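Local atomic coordinates of L-iditol 2-dehydrogenase (Clostridium scindens, PDB entry 4OH1), a protein that binds zinc and probably works as an NAD-dependent polyol dehydrogenase of the zinc-containing alcohol dehydrogenase family, oxidising L-iditol and related sugar alcohols. Residues Q4-I10 with L68-F72; T50-T54 with F334-K340; I141-P145 with F305-I309; H325-N329 with I347-E351. All blocks are in the same frame, centred on the assembly; numbering follows the deposited sequence.

Contact 1 (Q4-I10 with L68-F72); sequences QLFVTSI and LPMSF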
loop_
_atom_site.group_PDB
_atom_site.type_symbol
_atom_site.label_atom_id
_atom_site.label_comp_id
_atom_site.label_asym_id
_atom_site.label_seq_id
_atom_site.Cartn_x
_atom_site.Cartn_y
_atom_site.Cartn_z
ATOM N N GLN A 4 32.621 21.983 -23.534
ATOM C CA GLN A 4 32.052 20.785 -22.943
ATOM C C GLN A 4 33.168 19.925 -22.367
ATOM O O GLN A 4 34.224 19.870 -22.954
ATOM C CB GLN A 4 31.277 20.013 -23.984
ATOM C CG GLN A 4 30.684 18.685 -23.488
ATOM C CD GLN A 4 29.694 18.084 -24.479
ATOM O OE1 GLN A 4 29.538 18.600 -25.565
ATOM N NE2 GLN A 4 28.995 17.011 -24.082
ATOM N N LEU A 5 32.897 19.239 -21.240
ATOM C CA LEU A 5 33.819 18.301 -20.613
ATOM C C LEU A 5 33.506 16.889 -21.028
ATOM O O LEU A 5 32.357 16.538 -21.133
ATOM C CB LEU A 5 33.658 18.350 -19.108
ATOM C CG LEU A 5 33.734 19.752 -18.542
ATOM C CD1 LEU A 5 33.640 19.723 -17.021
ATOM C CD2 LEU A 5 34.979 20.424 -18.991
ATOM N N PHE A 6 34.547 16.086 -21.193
ATOM C CA PHE A 6 34.432 14.707 -21.589
ATOM C C PHE A 6 35.317 13.889 -20.676
ATOM O O PHE A 6 36.350 14.364 -20.156
ATOM C CB PHE A 6 34.934 14.537 -23.028
ATOM C CG PHE A 6 34.065 15.193 -24.055
ATOM C CD1 PHE A 6 34.191 16.561 -24.328
ATOM C CD2 PHE A 6 33.117 14.457 -24.753
ATOM C CE1 PHE A 6 33.376 17.182 -25.269
ATOM C CE2 PHE A 6 32.290 15.077 -25.711
ATOM C CZ PHE A 6 32.419 16.443 -25.959
ATOM N N VAL A 7 34.915 12.650 -20.475
ATOM C CA VAL A 7 35.731 11.687 -19.773
ATOM C C VAL A 7 36.696 11.221 -20.834
ATOM O O VAL A 7 36.247 10.660 -21.833
ATOM C CB VAL A 7 34.894 10.492 -19.290
ATOM C CG1 VAL A 7 35.786 9.408 -18.685
ATOM C CG2 VAL A 7 33.894 10.950 -18.262
ATOM N N THR A 8 37.996 11.489 -20.637
ATOM C CA THR A 8 39.059 11.129 -21.592
ATOM C C THR A 8 39.814 9.820 -21.266
ATOM O O THR A 8 40.306 9.164 -22.168
ATOM C CB THR A 8 40.056 12.305 -21.795
ATOM O OG1 THR A 8 40.459 12.841 -20.528
ATOM C CG2 THR A 8 39.393 13.430 -22.615
ATOM N N SER A 9 39.884 9.437 -19.994
ATOM C CA SER A 9 40.336 8.101 -19.608
ATOM C C SER A 9 39.620 7.640 -18.355
ATOM O O SER A 9 39.135 8.461 -17.585
ATOM C CB SER A 9 41.827 8.138 -19.327
ATOM O OG SER A 9 42.072 8.860 -18.127
ATOM N N ILE A 10 39.578 6.328 -18.136
ATOM C CA ILE A 10 39.013 5.740 -16.896
ATOM C C ILE A 10 40.110 5.028 -16.115
ATOM O O ILE A 10 41.243 4.934 -16.596
ATOM C CB ILE A 10 37.895 4.707 -17.183
ATOM C CG1 ILE A 10 38.331 3.792 -18.341
ATOM C CG2 ILE A 10 36.553 5.414 -17.489
ATOM C CD1 ILE A 10 37.710 2.422 -18.304
ATOM N N LEU A 68 35.497 6.252 -25.308
ATOM C CA LEU A 68 36.106 7.512 -24.882
ATOM C C LEU A 68 36.507 8.187 -26.161
ATOM O O LEU A 68 36.776 7.493 -27.116
ATOM C CB LEU A 68 37.331 7.272 -23.991
ATOM C CG LEU A 68 37.067 6.475 -22.699
ATOM C CD1 LEU A 68 38.353 6.250 -21.958
ATOM C CD2 LEU A 68 36.044 7.143 -21.768
ATOM N N PRO A 69 36.487 9.531 -26.220
ATOM C CA PRO A 69 36.039 10.493 -25.196
ATOM C C PRO A 69 34.515 10.521 -25.047
ATOM O O PRO A 69 33.792 10.457 -26.033
ATOM C CB PRO A 69 36.578 11.841 -25.695
ATOM C CG PRO A 69 36.732 11.681 -27.171
ATOM C CD PRO A 69 36.866 10.204 -27.475
HETATM N N MSE A 70 34.036 10.602 -23.812
HETATM C CA MSE A 70 32.624 10.398 -23.549
HETATM C C MSE A 70 32.005 11.596 -22.852
HETATM O O MSE A 70 32.543 12.100 -21.857
HETATM C CB MSE A 70 32.518 9.177 -22.685
HETATM C CG MSE A 70 31.157 8.645 -22.542
HETATM SE SE MSE A 70 31.239 7.196 -21.242
HETATM C CE MSE A 70 31.526 8.143 -19.533
ATOM N N SER A 71 30.888 12.069 -23.374
ATOM C CA SER A 71 30.150 13.149 -22.711
ATOM C C SER A 71 29.617 12.637 -21.395
ATOM O O SER A 71 29.372 11.459 -21.250
ATOM C CB SER A 71 29.002 13.651 -23.583
ATOM O OG SER A 71 28.041 12.620 -23.746
ATOM N N PHE A 72 29.446 13.510 -20.418
ATOM C CA PHE A 72 28.846 13.085 -19.174
ATOM C C PHE A 72 28.158 14.239 -18.471
ATOM O O PHE A 72 28.232 15.391 -18.919
ATOM C CB PHE A 72 29.876 12.367 -18.264
ATOM C CG PHE A 72 30.951 13.275 -17.714
ATOM C CD1 PHE A 72 31.795 13.969 -18.562
ATOM C CD2 PHE A 72 31.134 13.399 -16.350
ATOM C CE1 PHE A 72 32.755 14.805 -18.061
ATOM C CE2 PHE A 72 32.114 14.234 -15.838
ATOM C CZ PHE A 72 32.912 14.961 -16.690
HETATM O O HOH W 1 29.658 16.385 -21.210
#

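Contact 2 (T50-T54 with F334-K340); sequences THILT and FEDLYSK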
loop_
_atom_site.group_PDB
_atom_site.type_symbol
_atom_site.label_atom_id
_atom_site.label_comp_id
_atom_site.label_asym_id
_atom_site.label_seq_id
_atom_site.Cartn_x
_atom_site.Cartn_y
_atom_site.Cartn_z
ATOM N N THR A 50 32.213 9.675 -10.433
ATOM C CA THR A 50 33.485 9.350 -9.744
ATOM C C THR A 50 33.877 7.870 -9.959
ATOM O O THR A 50 35.055 7.574 -10.118
ATOM C CB THR A 50 33.448 9.650 -8.177
ATOM O OG1 THR A 50 32.609 10.771 -7.882
ATOM C CG2 THR A 50 34.853 9.905 -7.602
ATOM N N HIS A 51 32.884 6.967 -9.935
ATOM C CA HIS A 51 33.069 5.511 -10.168
ATOM C C HIS A 51 33.590 5.227 -11.588
ATOM O O HIS A 51 34.434 4.357 -11.767
ATOM C CB HIS A 51 31.744 4.742 -9.896
ATOM C CG HIS A 51 31.829 3.250 -10.087
ATOM N ND1 HIS A 51 31.987 2.370 -9.036
ATOM C CD2 HIS A 51 31.746 2.484 -11.202
ATOM C CE1 HIS A 51 32.013 1.131 -9.494
ATOM N NE2 HIS A 51 31.872 1.173 -10.807
ATOM N N ILE A 52 33.086 5.957 -12.589
ATOM C CA ILE A 52 33.600 5.865 -13.980
ATOM C C ILE A 52 35.086 6.176 -13.990
ATOM O O ILE A 52 35.881 5.500 -14.637
ATOM C CB ILE A 52 32.858 6.848 -14.970
ATOM C CG1 ILE A 52 31.394 6.409 -15.169
ATOM C CG2 ILE A 52 33.563 6.906 -16.322
ATOM C CD1 ILE A 52 30.467 7.491 -15.747
ATOM N N LEU A 53 35.444 7.197 -13.232
ATOM C CA LEU A 53 36.760 7.763 -13.322
ATOM C C LEU A 53 37.779 7.007 -12.462
ATOM O O LEU A 53 38.834 6.620 -12.931
ATOM C CB LEU A 53 36.691 9.238 -12.920
ATOM C CG LEU A 53 36.046 10.131 -13.981
ATOM C CD1 LEU A 53 35.385 11.415 -13.381
ATOM C CD2 LEU A 53 37.125 10.464 -14.992
ATOM N N THR A 54 37.435 6.799 -11.200
ATOM C CA THR A 54 38.374 6.282 -10.216
ATOM C C THR A 54 37.993 4.854 -9.796
ATOM O O THR A 54 38.599 4.273 -8.882
ATOM C CB THR A 54 38.410 7.231 -8.981
ATOM O OG1 THR A 54 37.085 7.375 -8.428
ATOM C CG2 THR A 54 38.993 8.614 -9.376
ATOM N N PHE A 334 37.240 18.895 -10.238
ATOM C CA PHE A 334 37.485 17.469 -10.281
ATOM C C PHE A 334 38.600 17.060 -9.277
ATOM O O PHE A 334 38.522 15.979 -8.695
ATOM C CB PHE A 334 37.657 16.997 -11.730
ATOM C CG PHE A 334 36.349 16.884 -12.423
ATOM C CD1 PHE A 334 35.575 15.758 -12.258
ATOM C CD2 PHE A 334 35.835 17.934 -13.110
ATOM C CE1 PHE A 334 34.334 15.658 -12.805
ATOM C CE2 PHE A 334 34.579 17.859 -13.676
ATOM C CZ PHE A 334 33.821 16.718 -13.520
ATOM N N GLU A 335 39.580 17.920 -9.006
ATOM C CA GLU A 335 40.498 17.610 -7.892
ATOM C C GLU A 335 39.692 17.468 -6.591
ATOM O O GLU A 335 39.849 16.487 -5.858
ATOM C CB GLU A 335 41.564 18.668 -7.712
ATOM C CG GLU A 335 42.590 18.730 -8.808
ATOM C CD GLU A 335 43.527 19.966 -8.643
ATOM O OE1 GLU A 335 43.700 20.417 -7.477
ATOM O OE2 GLU A 335 44.067 20.498 -9.661
ATOM N N ASP A 336 38.800 18.425 -6.331
ATOM C CA ASP A 336 37.954 18.367 -5.135
ATOM C C ASP A 336 37.128 17.112 -5.111
ATOM O O ASP A 336 37.033 16.471 -4.101
ATOM C CB ASP A 336 37.067 19.587 -5.032
ATOM C CG ASP A 336 37.832 20.806 -4.671
ATOM O OD1 ASP A 336 39.023 20.659 -4.390
ATOM O OD2 ASP A 336 37.282 21.920 -4.688
ATOM N N LEU A 337 36.579 16.721 -6.238
ATOM C CA LEU A 337 35.843 15.487 -6.317
ATOM C C LEU A 337 36.702 14.298 -5.904
ATOM O O LEU A 337 36.286 13.488 -5.065
ATOM C CB LEU A 337 35.367 15.254 -7.734
ATOM C CG LEU A 337 34.525 13.991 -7.879
ATOM C CD1 LEU A 337 33.173 14.228 -7.246
ATOM C CD2 LEU A 337 34.355 13.595 -9.323
ATOM N N TYR A 338 37.884 14.178 -6.520
ATOM C CA TYR A 338 38.741 13.017 -6.293
ATOM C C TYR A 338 39.214 13.013 -4.855
ATOM O O TYR A 338 39.488 11.970 -4.352
ATOM C CB TYR A 338 39.963 12.923 -7.242
ATOM C CG TYR A 338 39.661 12.937 -8.746
ATOM C CD1 TYR A 338 38.576 12.243 -9.287
ATOM C CD2 TYR A 338 40.476 13.663 -9.620
ATOM C CE1 TYR A 338 38.317 12.280 -10.645
ATOM C CE2 TYR A 338 40.218 13.712 -10.955
ATOM C CZ TYR A 338 39.150 13.021 -11.467
ATOM O OH TYR A 338 38.931 13.100 -12.812
ATOM N N SER A 339 39.286 14.163 -4.187
ATOM C CA SER A 339 39.622 14.183 -2.770
ATOM C C SER A 339 38.593 13.442 -1.912
ATOM O O SER A 339 38.875 13.089 -0.784
ATOM C CB SER A 339 39.782 15.620 -2.248
ATOM O OG SER A 339 38.527 16.164 -1.867
ATOM N N LYS A 340 37.385 13.231 -2.422
ATOM C CA LYS A 340 36.319 12.655 -1.615
ATOM C C LYS A 340 36.039 13.359 -0.279
ATOM O O LYS A 340 35.368 12.811 0.565
ATOM C CB LYS A 340 36.593 11.178 -1.412
ATOM C CG LYS A 340 35.826 10.346 -2.385
ATOM C CD LYS A 340 36.608 9.129 -2.808
ATOM C CE LYS A 340 35.848 8.333 -3.870
ATOM N NZ LYS A 340 36.692 7.256 -4.475
#

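Contact 3 (I141-P145 with F305-I309); sequences IFPIP and FPKSI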
loop_
_atom_site.group_PDB
_atom_site.type_symbol
_atom_site.label_atom_id
_atom_site.label_comp_id
_atom_site.label_asym_id
_atom_site.label_seq_id
_atom_site.Cartn_x
_atom_site.Cartn_y
_atom_site.Cartn_z
ATOM N N ILE A 141 12.092 17.574 -19.845
ATOM C CA ILE A 141 12.368 18.918 -19.365
ATOM C C ILE A 141 11.313 19.354 -18.424
ATOM O O ILE A 141 10.147 19.280 -18.783
ATOM C CB ILE A 141 12.411 19.926 -20.548
ATOM C CG1 ILE A 141 13.615 19.652 -21.428
ATOM C CG2 ILE A 141 12.435 21.347 -20.073
ATOM C CD1 ILE A 141 14.951 19.768 -20.744
ATOM N N PHE A 142 11.710 19.874 -17.256
ATOM C CA PHE A 142 10.754 20.183 -16.175
ATOM C C PHE A 142 10.894 21.596 -15.721
ATOM O O PHE A 142 11.950 22.010 -15.344
ATOM C CB PHE A 142 10.988 19.287 -14.915
ATOM C CG PHE A 142 10.650 17.839 -15.139
ATOM C CD1 PHE A 142 11.566 16.983 -15.699
ATOM C CD2 PHE A 142 9.382 17.390 -14.893
ATOM C CE1 PHE A 142 11.225 15.645 -15.970
ATOM C CE2 PHE A 142 9.023 16.054 -15.151
ATOM C CZ PHE A 142 9.966 15.185 -15.671
ATOM N N PRO A 143 9.819 22.341 -15.692
ATOM C CA PRO A 143 9.999 23.708 -15.219
ATOM C C PRO A 143 10.059 23.806 -13.703
ATOM O O PRO A 143 9.454 23.003 -12.983
ATOM C CB PRO A 143 8.765 24.437 -15.754
ATOM C CG PRO A 143 7.757 23.409 -15.734
ATOM C CD PRO A 143 8.472 22.118 -16.192
ATOM N N ILE A 144 10.757 24.825 -13.251
ATOM C CA ILE A 144 10.896 25.150 -11.844
ATOM C C ILE A 144 10.480 26.620 -11.620
ATOM O O ILE A 144 10.278 27.332 -12.556
ATOM C CB ILE A 144 12.335 24.881 -11.406
ATOM C CG1 ILE A 144 13.299 25.856 -12.064
ATOM C CG2 ILE A 144 12.745 23.434 -11.799
ATOM C CD1 ILE A 144 14.756 25.551 -11.727
ATOM N N PRO A 145 10.340 27.071 -10.373
ATOM C CA PRO A 145 9.815 28.403 -10.195
ATOM C C PRO A 145 10.646 29.513 -10.853
ATOM O O PRO A 145 11.878 29.438 -10.908
ATOM C CB PRO A 145 9.851 28.562 -8.672
ATOM C CG PRO A 145 9.618 27.235 -8.189
ATOM C CD PRO A 145 10.422 26.362 -9.094
ATOM N N PHE A 305 10.335 13.442 -10.590
ATOM C CA PHE A 305 10.866 14.787 -10.870
ATOM C C PHE A 305 9.985 15.933 -10.358
ATOM O O PHE A 305 10.467 16.833 -9.671
ATOM C CB PHE A 305 11.260 14.897 -12.355
ATOM C CG PHE A 305 12.752 14.557 -12.613
ATOM C CD1 PHE A 305 13.208 13.230 -12.652
ATOM C CD2 PHE A 305 13.680 15.555 -12.784
ATOM C CE1 PHE A 305 14.566 12.940 -12.855
ATOM C CE2 PHE A 305 15.035 15.257 -12.982
ATOM C CZ PHE A 305 15.461 13.956 -13.014
ATOM N N PRO A 306 8.673 15.890 -10.615
ATOM C CA PRO A 306 7.814 16.977 -10.118
ATOM C C PRO A 306 7.857 17.073 -8.581
ATOM O O PRO A 306 8.053 18.185 -8.019
ATOM C CB PRO A 306 6.428 16.608 -10.671
ATOM C CG PRO A 306 6.773 15.825 -11.921
ATOM C CD PRO A 306 7.930 14.993 -11.517
ATOM N N LYS A 307 7.783 15.907 -7.941
ATOM C CA LYS A 307 7.909 15.769 -6.467
ATOM C C LYS A 307 9.182 16.387 -5.916
ATOM O O LYS A 307 9.219 17.226 -4.980
ATOM C CB LYS A 307 7.785 14.285 -6.116
ATOM C CG LYS A 307 7.796 13.996 -4.627
ATOM C CD LYS A 307 7.958 12.563 -4.322
ATOM C CE LYS A 307 6.792 11.749 -4.794
ATOM N NZ LYS A 307 7.185 10.349 -4.792
ATOM N N SER A 308 10.254 16.004 -6.529
ATOM C CA SER A 308 11.542 16.515 -6.137
ATOM C C SER A 308 11.642 18.006 -6.285
ATOM O O SER A 308 12.183 18.738 -5.417
ATOM C CB SER A 308 12.601 15.806 -6.980
ATOM O OG SER A 308 13.880 16.295 -6.671
ATOM N N ILE A 309 11.126 18.500 -7.397
ATOM C CA ILE A 309 11.088 19.939 -7.606
ATOM C C ILE A 309 10.274 20.611 -6.526
ATOM O O ILE A 309 10.699 21.642 -5.989
ATOM C CB ILE A 309 10.544 20.231 -8.992
ATOM C CG1 ILE A 309 11.591 19.823 -10.034
ATOM C CG2 ILE A 309 10.189 21.658 -9.119
ATOM C CD1 ILE A 309 11.096 19.794 -11.454
#

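Contact 4 (H325-N329 with I347-E351); sequences HTLTN and IKMDE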
loop_
_atom_site.group_PDB
_atom_site.type_symbol
_atom_site.label_atom_id
_atom_site.label_comp_id
_atom_site.label_asym_id
_atom_site.label_seq_id
_atom_site.Cartn_x
_atom_site.Cartn_y
_atom_site.Cartn_z
ATOM N N HIS A 325 32.456 25.728 -8.183
ATOM C CA HIS A 325 33.490 26.226 -9.073
ATOM C C HIS A 325 32.886 26.697 -10.398
ATOM O O HIS A 325 31.782 26.313 -10.740
ATOM C CB HIS A 325 34.482 25.122 -9.383
ATOM C CG HIS A 325 35.269 24.652 -8.206
ATOM N ND1 HIS A 325 36.390 25.305 -7.748
ATOM C CD2 HIS A 325 35.122 23.564 -7.415
ATOM C CE1 HIS A 325 36.899 24.641 -6.727
ATOM N NE2 HIS A 325 36.149 23.581 -6.506
ATOM N N THR A 326 33.636 27.504 -11.152
ATOM C CA THR A 326 33.258 27.905 -12.503
ATOM C C THR A 326 33.678 26.826 -13.477
ATOM O O THR A 326 34.621 26.062 -13.213
ATOM C CB THR A 326 33.954 29.179 -12.903
ATOM O OG1 THR A 326 35.363 28.968 -12.791
ATOM C CG2 THR A 326 33.557 30.350 -11.980
ATOM N N LEU A 327 32.964 26.724 -14.602
ATOM C CA LEU A 327 33.400 25.804 -15.633
ATOM C C LEU A 327 34.849 26.066 -15.999
ATOM O O LEU A 327 35.616 25.159 -16.216
ATOM C CB LEU A 327 32.498 25.893 -16.840
ATOM C CG LEU A 327 32.866 25.009 -18.018
ATOM C CD1 LEU A 327 33.116 23.554 -17.571
ATOM C CD2 LEU A 327 31.762 25.047 -19.104
ATOM N N THR A 328 35.244 27.326 -16.031
ATOM C CA THR A 328 36.625 27.651 -16.358
ATOM C C THR A 328 37.571 26.908 -15.440
ATOM O O THR A 328 38.628 26.452 -15.872
ATOM C CB THR A 328 36.864 29.167 -16.220
ATOM O OG1 THR A 328 35.954 29.849 -17.075
ATOM C CG2 THR A 328 38.250 29.545 -16.622
ATOM N N ASN A 329 37.209 26.803 -14.167
ATOM C CA ASN A 329 38.074 26.144 -13.176
ATOM C C ASN A 329 37.693 24.712 -12.909
ATOM O O ASN A 329 37.874 24.245 -11.792
ATOM C CB ASN A 329 38.021 26.911 -11.861
ATOM C CG ASN A 329 38.621 28.270 -11.993
ATOM O OD1 ASN A 329 39.400 28.491 -12.886
ATOM N ND2 ASN A 329 38.250 29.199 -11.136
ATOM N N ILE A 347 29.255 23.073 -10.407
ATOM C CA ILE A 347 29.966 23.884 -11.356
ATOM C C ILE A 347 29.053 24.907 -12.003
ATOM O O ILE A 347 28.033 24.556 -12.550
ATOM C CB ILE A 347 30.568 23.021 -12.441
ATOM C CG1 ILE A 347 31.559 22.051 -11.826
ATOM C CG2 ILE A 347 31.275 23.921 -13.481
ATOM C CD1 ILE A 347 32.204 21.105 -12.810
ATOM N N LYS A 348 29.452 26.160 -11.997
ATOM C CA LYS A 348 28.663 27.177 -12.662
ATOM C C LYS A 348 29.108 27.268 -14.107
ATOM O O LYS A 348 30.207 27.699 -14.387
ATOM C CB LYS A 348 28.813 28.506 -11.969
ATOM C CG LYS A 348 27.781 29.489 -12.468
ATOM C CD LYS A 348 27.711 30.673 -11.538
ATOM C CE LYS A 348 26.463 31.451 -11.818
ATOM N NZ LYS A 348 26.657 32.270 -13.023
HETATM N N MSE A 349 28.221 26.887 -15.012
HETATM C CA MSE A 349 28.556 26.582 -16.388
HETATM C C MSE A 349 28.660 27.749 -17.383
HETATM O O MSE A 349 29.255 27.597 -18.454
HETATM C CB MSE A 349 27.563 25.584 -16.940
HETATM C CG MSE A 349 27.603 24.235 -16.224
HETATM SE SE MSE A 349 29.260 23.192 -16.413
HETATM C CE MSE A 349 28.987 22.843 -18.317
ATOM N N ASP A 350 28.118 28.893 -17.011
ATOM C CA ASP A 350 28.240 30.104 -17.803
ATOM C C ASP A 350 29.378 30.997 -17.285
ATOM O O ASP A 350 29.389 32.188 -17.542
ATOM C CB ASP A 350 26.902 30.869 -17.833
ATOM C CG ASP A 350 26.412 31.263 -16.453
ATOM O OD1 ASP A 350 27.139 31.054 -15.460
ATOM O OD2 ASP A 350 25.266 31.750 -16.337
ATOM N N GLU A 351 30.322 30.449 -16.525
ATOM C CA GLU A 351 31.504 31.213 -16.137
ATOM C C GLU A 351 32.775 30.391 -16.281
ATOM O O GLU A 351 32.715 29.236 -16.640
ATOM C CB GLU A 351 31.385 31.709 -14.711
ATOM C CG GLU A 351 30.394 32.821 -14.542
ATOM C CD GLU A 351 30.241 33.215 -13.094
ATOM O OE1 GLU A 351 31.247 33.187 -12.356
ATOM O OE2 GLU A 351 29.103 33.507 -12.665
ATOM O OXT GLU A 351 33.905 30.850 -16.055
#

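Contact 1 (Q4-I10 with L68-F72)
Val-7 and Met-70, the latter built as selenomethionine, form an antiparallel hydrogen-bonded pair. Val-7 N donates a hydrogen bond to Met-70 O at 2.8 Å. Met-70 N returns a bond to Val-7 O at 3.0 Å. Two weaker CA-H...O contacts flank this pair, from Phe-6 CA to Met-70 O and from Pro-69 CA to Val-7 O. The short, weakly bonded strand 70-71 thus lies on one edge of strand 2-9, with strand 20-26 on the other.

The apolar contacts centre on Val-7. Its CG2 stands over one face of the Phe-72 ring, a CH-pi contact 3.9 Å from the ring centroid. Phe-72 reaches this methyl with CG set between its own backbone N and carbonyl carbon (chi1 69°). Val-7 CG2 also meets Met-70 CE, while CG1 touches Leu-68 CD2 at 3.8 Å. Leu-68 CD1 runs on to Ser-9 CA. Its backbone leads into Pro-69 through a cis peptide bond. On the sheet face away from Val-7, Phe-6 CB meets Pro-69 CB at 4.1 Å.

One water joins the segments. It donates to Leu-5 O at 2.7 Å and accepts from Gln-4 NE2 and Phe-72 N. Ser-71 OG bonds to Met-127 O.

Two backbone bonds and one water therefore supply the polar hold, and the side chains pack mainly through apolar groups just ahead of zinc ligand His-74.

Contact 2 (T50-T54 with F334-K340)
Leu-337 holds CG anti to its backbone N (chi1 -177°), which sends its two methyls toward Thr-50. Tyr-338 instead has CG beside the backbone N (chi1 -56°), and its ring is carried to Leu-53 and Thr-54. The helix of 50-54 and that of 334-338 are nearly perpendicular, at 87°, with axes 11.6 Å apart. Side chains fill the gap, and no hydrogen bond crosses it.

Thr-50 and Leu-337 meet tip to tip. Thr-50 OG1 lies 3.6 Å from Leu-337 CD1 and about as far from CD2. This hydroxyl is not left without a partner, since it bonds to the backbone O of the oxidised cysteine at position 46. Leu-53 crosses Tyr-338 at about a right angle. Its CD1 sits at the ring edge, 4.1 Å from Tyr-338 CE1, and its CD2 approaches Tyr-338 OH at 3.9 Å. Thr-54 brings its methyl CG2 to Tyr-338 CD1 at 3.7 Å.

That methyl is fixed by a bond inside its own helix. Thr-54 OG1 donates to Thr-50 O at 2.6 Å, from well above the carbonyl plane, and Thr-54 N binds the same oxygen. Thr-50 O is thus gripped twice by one residue. Lys-340 has left the helix with positive phi, and its chain runs back so that CE lies near Thr-50 CG2 and NZ near Thr-54 OG1.

Val-21 of strand 20-26 packs on Leu-53, Phe-334 and Tyr-338. The Thr-50 side chain is about 10 Å from a bound zinc ion. The contact is a near-orthogonal helix-helix packing within the catalytic domain of a zinc-dependent alcohol dehydrogenase.

Contact 3 (I141-P145 with F305-I309)
Phe-142 presents one face of its ring to Phe-305. Phe-305 CB lies over the centre of that face, 3.6 Å from the centroid, and makes a CH-pi contact. The two rings are not truly stacked. Their planes are near parallel, at 19°, but they are slid apart, with centroids 5.2 Å from each other. The beta carbon of Phe-305, rather than its ring, therefore covers Phe-142. Pro-306 comes in beside it, with CD 3.9 Å from Phe-142 CE2.

Ile-309, one turn further along the helix, closes the other end. Its CD1 meets Phe-142 CB at 3.5 Å and Ile-144 CG2 at 4.0 Å. With CG1 anti to its carbonyl carbon (chi1 -71°) and the chain then extended, this methyl can reach both residues. Ile-144 and Ile-309 cross at about a right angle.

The contact probably lies where the GroES-like part of this zinc-containing dehydrogenase, with strand 141-143, meets the end of the Rossmann-type part. Helix 305-311 follows strand 294-297, the last of the Rossmann-type sheet. Strand and helix axes lie 9.4 Å apart at an angle of 33°. No hydrogen bond links them.

Subunit contact is close by. Arg-113 of a second subunit makes a cation-pi contact with Phe-142 and bonds to Ile-141 O. Phe-305 packs against Val-156 and Thr-160 of helix 156-168, with its side chain about 4 Å from that of zinc ligand Glu-157.

Contact 4 (H325-N329 with I347-E351)
Lys-348 N donates to His-325 O at 2.7 Å, a straight bond that meets the oxygen nearly head-on. Lys-348 O in turn accepts from Leu-327 N at 2.9 Å, though this donor stands well above the carbonyl plane. The two bonds pair the strands in parallel. The chain then turns from Lys-348 to Glu-351 in a type I turn, which brings the C-terminal carboxylate back to Thr-328.

Glu-351 O accepts from Thr-328 N at 3.2 Å. The Thr-328 OG1 to Glu-351 OXT distance of 2.5 Å is very short for a hydrogen bond, and its exact length is doubtful. Arg-3 also bonds to Glu-351 O and to Thr-328 OG1, so the terminal charge is probably balanced. Lys-348 NZ is shared between Asp-350 OD1 and Glu-351 OE2, both at 2.8 Å, in a salt-bridge network. Thr-326 OG1 accepts from Asn-329 N in an ST motif. His-325 NE2 hydrogen-bonds to Asp-336 OD2.

Leu-327 CD2 packs on Met-349 CE, a selenomethionine methyl, at 3.6 Å.

Strands 321-326 and 344-348 are the two strands of a beta-alpha-beta unit. Helix 330-338 connects them and packs on His-325 and Ile-347, and strand 35-44 pairs with 344-348 on its other edge.

Contacts 1, 2 and 4 form a connected group. Their centres lie 14 to 17 Å apart and each touches the other two. Phe-334 of contact 2 packs on Leu-5 and Phe-72 of contact 1 and on Ile-347 of contact 4. Contact 3 stands apart, with its centre 23 to 28 Å from the rest, but its strand belongs to the same mixed sheet as contact 4. Along the chain, contact 1 closes before contacts 3 and 4 open, and contact 3 is nested inside the loop of contact 2. The C-terminal segments thus return to the N-terminal part and complete the zinc-bearing domain around the Rossmann-type insertion.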